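Aromatic-L-amino-acid decarboxylase (Catharanthus roseus, PDB 6EEW) catalyses, as a pyridoxal-phosphate-dependent homodimer, the decarboxylation of L-tryptophan to tryptamine and of 5-hydroxy-L-tryptophan to serotonin. Local coordinates at residues K83-I86 against P87-N91; E184-G187 against P188-G192. All coordinates share one frame; numbering follows the deposited sequence.

Contact 1 (K83-I86 against P87-N91)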
loop_
_atom_site.group_PDB
_atom_site.type_symbol
_atom_site.label_atom_id
_atom_site.label_comp_id
_atom_site.label_asym_id
_atom_site.label_seq_id
_atom_site.Cartn_x
_atom_site.Cartn_y
_atom_site.Cartn_z
ATOM N N LYS A 83 -8.045 -27.356 -2.071
ATOM C CA LYS A 83 -8.802 -27.934 -3.174
ATOM C C LYS A 83 -9.289 -26.915 -4.200
ATOM O O LYS A 83 -9.470 -27.277 -5.367
ATOM C CB LYS A 83 -9.985 -28.729 -2.612
ATOM C CG LYS A 83 -10.749 -29.575 -3.616
ATOM C CD LYS A 83 -12.029 -30.062 -2.969
ATOM C CE LYS A 83 -12.861 -28.888 -2.482
ATOM N NZ LYS A 83 -14.105 -29.326 -1.818
ATOM N N ASP A 84 -9.505 -25.655 -3.807
ATOM C CA ASP A 84 -10.120 -24.643 -4.657
ATOM C C ASP A 84 -9.262 -23.405 -4.868
ATOM O O ASP A 84 -9.446 -22.721 -5.877
ATOM C CB ASP A 84 -11.459 -24.171 -4.065
ATOM C CG ASP A 84 -12.444 -25.302 -3.847
ATOM O OD1 ASP A 84 -12.600 -26.148 -4.755
ATOM O OD2 ASP A 84 -13.076 -25.330 -2.764
ATOM N N ILE A 85 -8.354 -23.078 -3.944
ATOM C CA ILE A 85 -7.530 -21.878 -4.077
ATOM C C ILE A 85 -6.172 -22.210 -4.687
ATOM O O ILE A 85 -5.839 -21.736 -5.780
ATOM C CB ILE A 85 -7.339 -21.162 -2.729
ATOM C CG1 ILE A 85 -8.689 -20.768 -2.121
ATOM C CG2 ILE A 85 -6.464 -19.928 -2.929
ATOM C CD1 ILE A 85 -9.491 -19.817 -2.971
ATOM N N ILE A 86 -5.379 -23.024 -4.000
ATOM C CA ILE A 86 -4.017 -23.282 -4.464
ATOM C C ILE A 86 -4.013 -23.807 -5.897
ATOM O O ILE A 86 -3.252 -23.281 -6.721
ATOM C CB ILE A 86 -3.284 -24.198 -3.481
ATOM C CG1 ILE A 86 -2.983 -23.439 -2.186
ATOM C CG2 ILE A 86 -2.010 -24.740 -4.092
ATOM C CD1 ILE A 86 -2.412 -24.298 -1.088
ATOM N N PRO A 87 -4.854 -24.773 -6.273
ATOM C CA PRO A 87 -4.877 -25.196 -7.684
ATOM C C PRO A 87 -5.227 -24.070 -8.631
ATOM O O PRO A 87 -4.886 -24.152 -9.816
ATOM C CB PRO A 87 -5.944 -26.300 -7.708
ATOM C CG PRO A 87 -6.037 -26.769 -6.286
ATOM C CD PRO A 87 -5.801 -25.542 -5.450
ATOM N N GLY A 88 -5.862 -23.006 -8.146
ATOM C CA GLY A 88 -6.151 -21.856 -8.972
ATOM C C GLY A 88 -5.084 -20.785 -8.961
ATOM O O GLY A 88 -5.247 -19.741 -9.600
ATOM N N MET A 89 -3.971 -21.031 -8.279
ATOM C CA MET A 89 -2.894 -20.065 -8.161
ATOM C C MET A 89 -1.869 -20.258 -9.269
ATOM O O MET A 89 -1.584 -21.385 -9.682
ATOM C CB MET A 89 -2.192 -20.229 -6.810
ATOM C CG MET A 89 -3.070 -19.972 -5.617
ATOM S SD MET A 89 -3.313 -18.208 -5.352
ATOM C CE MET A 89 -1.654 -17.703 -4.909
ATOM N N THR A 90 -1.294 -19.142 -9.725
ATOM C CA THR A 90 -0.023 -19.182 -10.443
ATOM C C THR A 90 1.075 -19.186 -9.398
ATOM O O THR A 90 1.159 -18.263 -8.582
ATOM C CB THR A 90 0.145 -17.994 -11.393
ATOM O OG1 THR A 90 -0.776 -18.107 -12.482
ATOM C CG2 THR A 90 1.554 -17.945 -11.958
ATOM N N ASN A 91 1.899 -20.231 -9.403
ATOM C CA ASN A 91 2.834 -20.461 -8.307
ATOM C C ASN A 91 4.106 -19.638 -8.514
ATOM O O ASN A 91 5.126 -20.105 -9.028
ATOM C CB ASN A 91 3.107 -21.949 -8.169
ATOM C CG ASN A 91 1.940 -22.688 -7.526
ATOM O OD1 ASN A 91 1.690 -22.524 -6.332
ATOM N ND2 ASN A 91 1.228 -23.504 -8.310
#
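Pro87 sets its ring against the C-terminal turn that carries Lys83, with CG 3.6 Å from Lys83 O; the backbone there, at 83-85, widens to a pi-type turn. A proline nitrogen carries no hydrogen, so the bond that Lys83 O would receive from this position in a regular helix is missing. On the same ring, CD presses against the preceding residue at 3.5 Å from Ile86 CB, tight because of the direct peptide link.

At Gly88 the change of pitch appears in the bonding. Its N lies 4.3 Å from Asp84 O, too far for an alpha-helical bond, and donates instead to Ile85 O at 2.7 Å, with a bent N-H...O angle of 131°. Asp84 O is taken up by the Tyr58 hydroxyl. The bond three residues back defines a 3-10 turn, which leads out of helix 74-85 in the fold-type I architecture of pyridoxal-phosphate enzymes. At Gly88 a beta carbon would sit tightly against Ile85 O.

Met89 completes the turn: its N donates to Ile86 O at 2.8 Å, a straighter bond at 162°. With CG anti to its own carbonyl carbon (chi1 -62°), the side chain starts back over the turn, placing Met89 CG 3.3 Å from Ile85 O and 4.3 Å from Ile85 CG2, before the chain bends away.

The turn itself faces the second subunit, with Ile85 on its Phe373 and Met89 on its Ser129; one residue on, Thr90 OG1 bonds to Val127 O of that subunit. Asn91 is held within its own chain by Tyr41 OH and Pro49 O.

Contact 2 (E184-G187 against P188-G192)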
loop_
_atom_site.group_PDB
_atom_site.type_symbol
_atom_site.label_atom_id
_atom_site.label_comp_id
_atom_site.label_asym_id
_atom_site.label_seq_id
_atom_site.Cartn_x
_atom_site.Cartn_y
_atom_site.Cartn_z
ATOM N N GLU A 184 4.080 26.144 -7.880
ATOM C CA GLU A 184 4.366 27.234 -6.957
ATOM C C GLU A 184 5.219 28.303 -7.632
ATOM O O GLU A 184 5.065 29.495 -7.328
ATOM C CB GLU A 184 5.055 26.709 -5.692
ATOM C CG GLU A 184 4.197 25.820 -4.800
ATOM C CD GLU A 184 4.891 25.479 -3.487
ATOM O OE1 GLU A 184 5.845 26.196 -3.110
ATOM O OE2 GLU A 184 4.505 24.478 -2.841
ATOM N N LYS A 185 6.098 27.912 -8.566
ATOM C CA LYS A 185 6.866 28.919 -9.292
ATOM C C LYS A 185 5.993 29.710 -10.263
ATOM O O LYS A 185 6.080 30.939 -10.334
ATOM C CB LYS A 185 8.020 28.251 -10.039
ATOM C CG LYS A 185 8.783 29.174 -10.996
ATOM C CD LYS A 185 9.772 28.371 -11.865
ATOM C CE LYS A 185 10.449 29.240 -12.933
ATOM N NZ LYS A 185 11.301 28.444 -13.869
ATOM N N LEU A 186 5.145 29.019 -11.026
ATOM C CA LEU A 186 4.469 29.596 -12.181
ATOM C C LEU A 186 2.965 29.783 -12.014
ATOM O O LEU A 186 2.354 30.457 -12.848
ATOM C CB LEU A 186 4.709 28.705 -13.408
ATOM C CG LEU A 186 6.164 28.390 -13.762
ATOM C CD1 LEU A 186 6.231 27.350 -14.873
ATOM C CD2 LEU A 186 6.890 29.652 -14.170
ATOM N N GLY A 187 2.347 29.184 -10.999
ATOM C CA GLY A 187 0.913 29.269 -10.840
ATOM C C GLY A 187 0.221 28.040 -11.403
ATOM O O GLY A 187 0.725 27.383 -12.320
ATOM N N PRO A 188 -0.959 27.715 -10.866
ATOM C CA PRO A 188 -1.628 26.465 -11.267
ATOM C C PRO A 188 -2.008 26.401 -12.733
ATOM O O PRO A 188 -1.919 25.322 -13.332
ATOM C CB PRO A 188 -2.865 26.415 -10.353
ATOM C CG PRO A 188 -3.093 27.832 -9.951
ATOM C CD PRO A 188 -1.719 28.444 -9.841
ATOM N N ASP A 189 -2.380 27.516 -13.358
ATOM C CA ASP A 189 -2.785 27.408 -14.753
ATOM C C ASP A 189 -1.633 27.033 -15.673
ATOM O O ASP A 189 -1.863 26.806 -16.868
ATOM C CB ASP A 189 -3.430 28.712 -15.224
ATOM C CG ASP A 189 -4.927 28.714 -15.010
ATOM O OD1 ASP A 189 -5.519 27.612 -15.031
ATOM O OD2 ASP A 189 -5.516 29.799 -14.826
ATOM N N SER A 190 -0.415 26.955 -15.156
ATOM C CA SER A 190 0.703 26.512 -15.974
ATOM C C SER A 190 0.770 24.996 -16.102
ATOM O O SER A 190 1.660 24.499 -16.795
ATOM C CB SER A 190 2.011 27.043 -15.395
ATOM O OG SER A 190 2.250 26.473 -14.119
ATOM N N ILE A 191 -0.146 24.254 -15.467
ATOM C CA ILE A 191 -0.100 22.793 -15.543
ATOM C C ILE A 191 -0.142 22.329 -16.994
ATOM O O ILE A 191 0.396 21.264 -17.331
ATOM C CB ILE A 191 -1.237 22.160 -14.706
ATOM C CG1 ILE A 191 -1.198 20.630 -14.779
ATOM C CG2 ILE A 191 -2.594 22.621 -15.193
ATOM C CD1 ILE A 191 0.022 20.021 -14.194
ATOM N N GLY A 192 -0.774 23.106 -17.871
ATOM C CA GLY A 192 -0.876 22.773 -19.278
ATOM C C GLY A 192 0.413 22.901 -20.065
ATOM O O GLY A 192 0.418 22.589 -21.260
#
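Ser190 returns to Gly187 with two hydrogen bonds, and both end on the same atom, Gly187 O. The hydroxyl bond is the shorter: Ser190 OG donates to Gly187 O at 2.5 Å, with a C=O...O angle of 165° that puts the hydroxyl almost straight beyond the carbonyl. The backbone bond, from Ser190 N to Gly187 O, measures 3.1 Å and has an N-H...O angle of 159°. It closes a type I turn over Pro188 and Asp189, and the bond from Ile191 N to Pro188 O, at 3.0 Å, continues the turn as a 3-10 segment. OG can reach back because it stands between its own N and carbonyl carbon (chi1 65°).

Van der Waals contact comes from Leu186, whose CB lies 3.4 Å from Ser190 OG and 3.7 Å from Ser190 CB, lining one flank of the hydroxyl. With an alanine here in place of the serine, Gly187 O would probably keep just the backbone bond of this turn, and a small gap would open beside Leu186 CB.

Backbone conformation makes the bend possible. Gly187 is the first residue to leave helical angles, with a positive phi at which a beta carbon would jam against the carbonyl O of Leu186. The proline that follows opens the 3-10 segment.

In the fold, this is the joint between helix 167-186 and strand 194-199 of the large mixed sheet. Ser190 and Ile191 pack back on Leu183 of the helix, whereas Asp189 OD1 bonds to Tyr216 OH of the second subunit, on which Pro188 and Ile191 also rest.

In both contacts a helix is followed by a 3-10 turn, directly in contact 1 and after the glycine break in contact 2, but they are separate in space: their centres lie 50 Å apart, their nearest atoms about 38 Å, on opposite sides of the chain's centre. They follow in series along the sequence, and each touches the second subunit, through different residues. The Met89 side chain of contact 1 is about 13 Å from a bound tryptophan. Both contacts lie away from the substrate and cofactor sites, though Trp92, just after contact 1, lines a tryptophan pocket together with His318 and Lys319, the residue that carries the cofactor. The centre of contact 2 is 32 Å from that of the chain.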